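Local structure of L-2,4-diaminobutyric acid acetyltransferase (6SLL) at residues G72-F77 and K104-G109. The protein catalyses the transfer of an acetyl group from acetyl-coenzyme A to L-2,4-diaminobutyric acid, a step in the biosynthesis of the chemical chaperone ectoine. Residues are numbered along the deposited sequence; the frame is centred on the assembly and turned at random.
With COA (coenzyme A), chain F.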
# COMPACT_ATOMS: atom_id res chain seq x y z
N GLY B 72 -3.15 12.39 14.31
CA GLY B 72 -4.11 11.69 13.46
C GLY B 72 -3.52 11.39 12.14
O GLY B 72 -2.66 12.12 11.61
N PHE B 73 -4.03 10.32 11.52
CA PHE B 73 -3.62 9.92 10.13
C PHE B 73 -4.79 9.22 9.51
O PHE B 73 -5.49 8.40 10.14
CB PHE B 73 -2.40 9.00 10.20
CG PHE B 73 -1.94 8.47 8.87
CD1 PHE B 73 -1.28 9.28 8.00
CD2 PHE B 73 -2.08 7.15 8.54
CE1 PHE B 73 -0.78 8.80 6.80
CE2 PHE B 73 -1.60 6.61 7.37
CZ PHE B 73 -0.94 7.45 6.50
N ILE B 74 -4.96 9.49 8.21
CA ILE B 74 -5.79 8.65 7.30
C ILE B 74 -5.00 8.32 6.11
O ILE B 74 -4.49 9.21 5.39
CB ILE B 74 -7.13 9.35 6.90
CG1 ILE B 74 -7.92 9.69 8.01
CG2 ILE B 74 -7.87 8.40 5.93
CD1 ILE B 74 -9.27 10.24 7.67
N SER B 75 -4.94 7.01 5.76
CA SER B 75 -4.44 6.58 4.48
C SER B 75 -5.61 6.17 3.57
O SER B 75 -6.57 5.50 4.01
CB SER B 75 -3.51 5.42 4.62
OG SER B 75 -4.06 4.37 5.39
N ALA B 76 -5.51 6.55 2.29
CA ALA B 76 -6.51 6.15 1.33
C ALA B 76 -5.87 6.19 -0.01
O ALA B 76 -4.83 6.80 -0.27
CB ALA B 76 -7.70 7.11 1.36
N PHE B 77 -6.56 5.57 -1.01
CA PHE B 77 -6.13 5.57 -2.42
C PHE B 77 -7.32 5.37 -3.30
O PHE B 77 -8.31 4.71 -2.89
CB PHE B 77 -5.01 4.54 -2.71
CG PHE B 77 -5.40 3.13 -2.35
CD1 PHE B 77 -6.19 2.34 -3.17
CD2 PHE B 77 -5.01 2.58 -1.16
CE1 PHE B 77 -6.59 1.05 -2.79
CE2 PHE B 77 -5.38 1.28 -0.81
CZ PHE B 77 -6.16 0.51 -1.60
N LYS B 104 -13.29 12.89 12.34
CA LYS B 104 -14.32 13.42 11.47
C LYS B 104 -13.75 14.55 10.61
O LYS B 104 -14.06 14.63 9.43
CB LYS B 104 -15.45 13.92 12.30
CG LYS B 104 -16.64 14.44 11.57
CD LYS B 104 -17.74 14.97 12.52
CE LYS B 104 -18.36 13.89 13.37
NZ LYS B 104 -19.71 14.37 13.90
N ALA B 105 -12.93 15.38 11.18
CA ALA B 105 -12.32 16.50 10.43
C ALA B 105 -11.34 15.95 9.40
O ALA B 105 -11.28 16.52 8.28
CB ALA B 105 -11.62 17.49 11.35
N MET B 106 -10.59 14.92 9.71
CA MET B 106 -9.68 14.39 8.72
C MET B 106 -10.45 13.78 7.54
O MET B 106 -10.06 13.93 6.39
CB MET B 106 -8.80 13.25 9.30
CG MET B 106 -7.69 13.74 10.22
SD MET B 106 -6.46 12.49 10.61
CE MET B 106 -7.45 11.29 11.51
N LEU B 107 -11.56 13.06 7.84
CA LEU B 107 -12.30 12.39 6.78
C LEU B 107 -12.99 13.42 5.92
O LEU B 107 -12.94 13.37 4.66
CB LEU B 107 -13.32 11.42 7.40
CG LEU B 107 -14.24 10.68 6.45
CD1 LEU B 107 -13.45 9.90 5.37
CD2 LEU B 107 -15.16 9.73 7.18
N THR B 108 -13.64 14.42 6.51
CA THR B 108 -14.31 15.48 5.75
C THR B 108 -13.22 16.20 4.95
O THR B 108 -13.40 16.50 3.72
CB THR B 108 -14.99 16.46 6.72
OG1 THR B 108 -16.04 15.74 7.36
CG2 THR B 108 -15.51 17.71 6.03
N GLY B 109 -12.11 16.52 5.54
CA GLY B 109 -11.06 17.22 4.81
C GLY B 109 -10.47 16.42 3.71
O GLY B 109 -10.21 16.95 2.60
N1A COA F . -17.46 6.55 22.35
C2A COA F . -18.56 6.95 21.69
N3A COA F . -18.64 7.55 20.50
C4A COA F . -17.41 7.81 19.97
C5A COA F . -16.22 7.41 20.55
C6A COA F . -16.23 6.75 21.80
N6A COA F . -15.18 6.36 22.46
N7A COA F . -15.18 7.89 19.77
C8A COA F . -15.74 8.46 18.71
N9A COA F . -17.09 8.39 18.80
C1B COA F . -17.99 8.86 17.84
C2B COA F . -18.19 10.38 17.91
O2B COA F . -19.17 10.72 18.84
C3B COA F . -18.46 10.66 16.45
O3B COA F . -19.83 10.16 16.15
P3B COA F . -21.08 11.18 15.99
O7A COA F . -20.70 11.81 14.64
O8A COA F . -22.32 10.28 16.11
O9A COA F . -20.81 12.51 16.86
C4B COA F . -17.55 9.69 15.74
O4B COA F . -17.42 8.56 16.57
C5B COA F . -16.26 10.40 15.32
O5B COA F . -15.63 11.01 16.47
P1A COA F . -14.21 11.71 16.40
O1A COA F . -14.04 12.48 17.65
O2A COA F . -14.01 12.39 15.10
O3A COA F . -13.28 10.40 16.47
P2A COA F . -11.76 10.33 17.00
O4A COA F . -11.00 11.51 16.54
O5A COA F . -11.79 10.05 18.47
O6A COA F . -11.22 9.09 16.22
CBP COA F . -10.99 6.74 15.79
CCP COA F . -11.96 7.87 16.02
CDP COA F . -11.81 5.50 15.32
CEP COA F . -10.02 7.12 14.73
CAP COA F . -10.27 6.48 17.15
OAP COA F . -11.26 5.99 18.09
C9P COA F . -9.13 5.53 17.12
O9P COA F . -8.06 5.73 16.52
N8P COA F . -9.37 4.39 17.82
C7P COA F . -8.53 3.31 18.02
C6P COA F . -8.80 2.62 19.45
C5P COA F . -9.99 1.71 19.46
O5P COA F . -11.09 2.16 18.98
N4P COA F . -9.93 0.63 20.00
C3P COA F . -11.11 -0.33 20.09
C2P COA F . -10.49 -1.80 20.72
S1P COA F . -10.23 -1.53 22.44
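M106 and L107 on helix 102-112 pack against I74 and the backbone of G72 and F73 on strand 69-78. The contact is buried and rests on van der Waals packing; no hydrogen bond crosses it. The axes of the two short segments approach to 8.8 Å, and their N-to-C directions differ by 35°.

K104, near the start of the helix, faces coenzyme A. K104 N donates a hydrogen bond to COA O2A of the pyrophosphate (2.9 Å). K104 NZ is hydrogen-bonded to COA O7A of the 3'-phosphate at 2.8 Å. NZ also forms a salt bridge with E143. R99, G101 and A103 give further backbone N-H groups to the cofactor. This is the pyrophosphate-binding turn and helix of the GNAT fold, and the helix N-terminus probably helps to offset the phosphate charge.

M106, about one turn into the helix, points its side chain at the strand. Its sulfur rests on the strand backbone, where M106 SD lies 3.4 Å from F73 N. The same atom lies against the carbonyl carbon of G72, which has no side chain to stand between. The M106 side chain bends at chi3 (-64°), which keeps M106 CE close to the strand, 3.6 Å from F73 N; it also borders I74 CG1. Nearer the helix, M106 CB meets I74 CD1 at a tight 3.5 Å. M62, A64, V93 and Y21 also touch M106.

I74 is extended through chi2 (-174°), which carries CD1 toward the helix. An alanine at I74 would probably open a gap next to M106 CB and L107 and leave the thioether freer to shift. V88 and V91 of strand 85-93 also touch I74.

L107 follows with a lighter touch: I74 CD1 lies 3.6 Å from L107 N and 4.2 Å from L107 CB. Its side chain also packs on F137 and Y140 of helix 131-144.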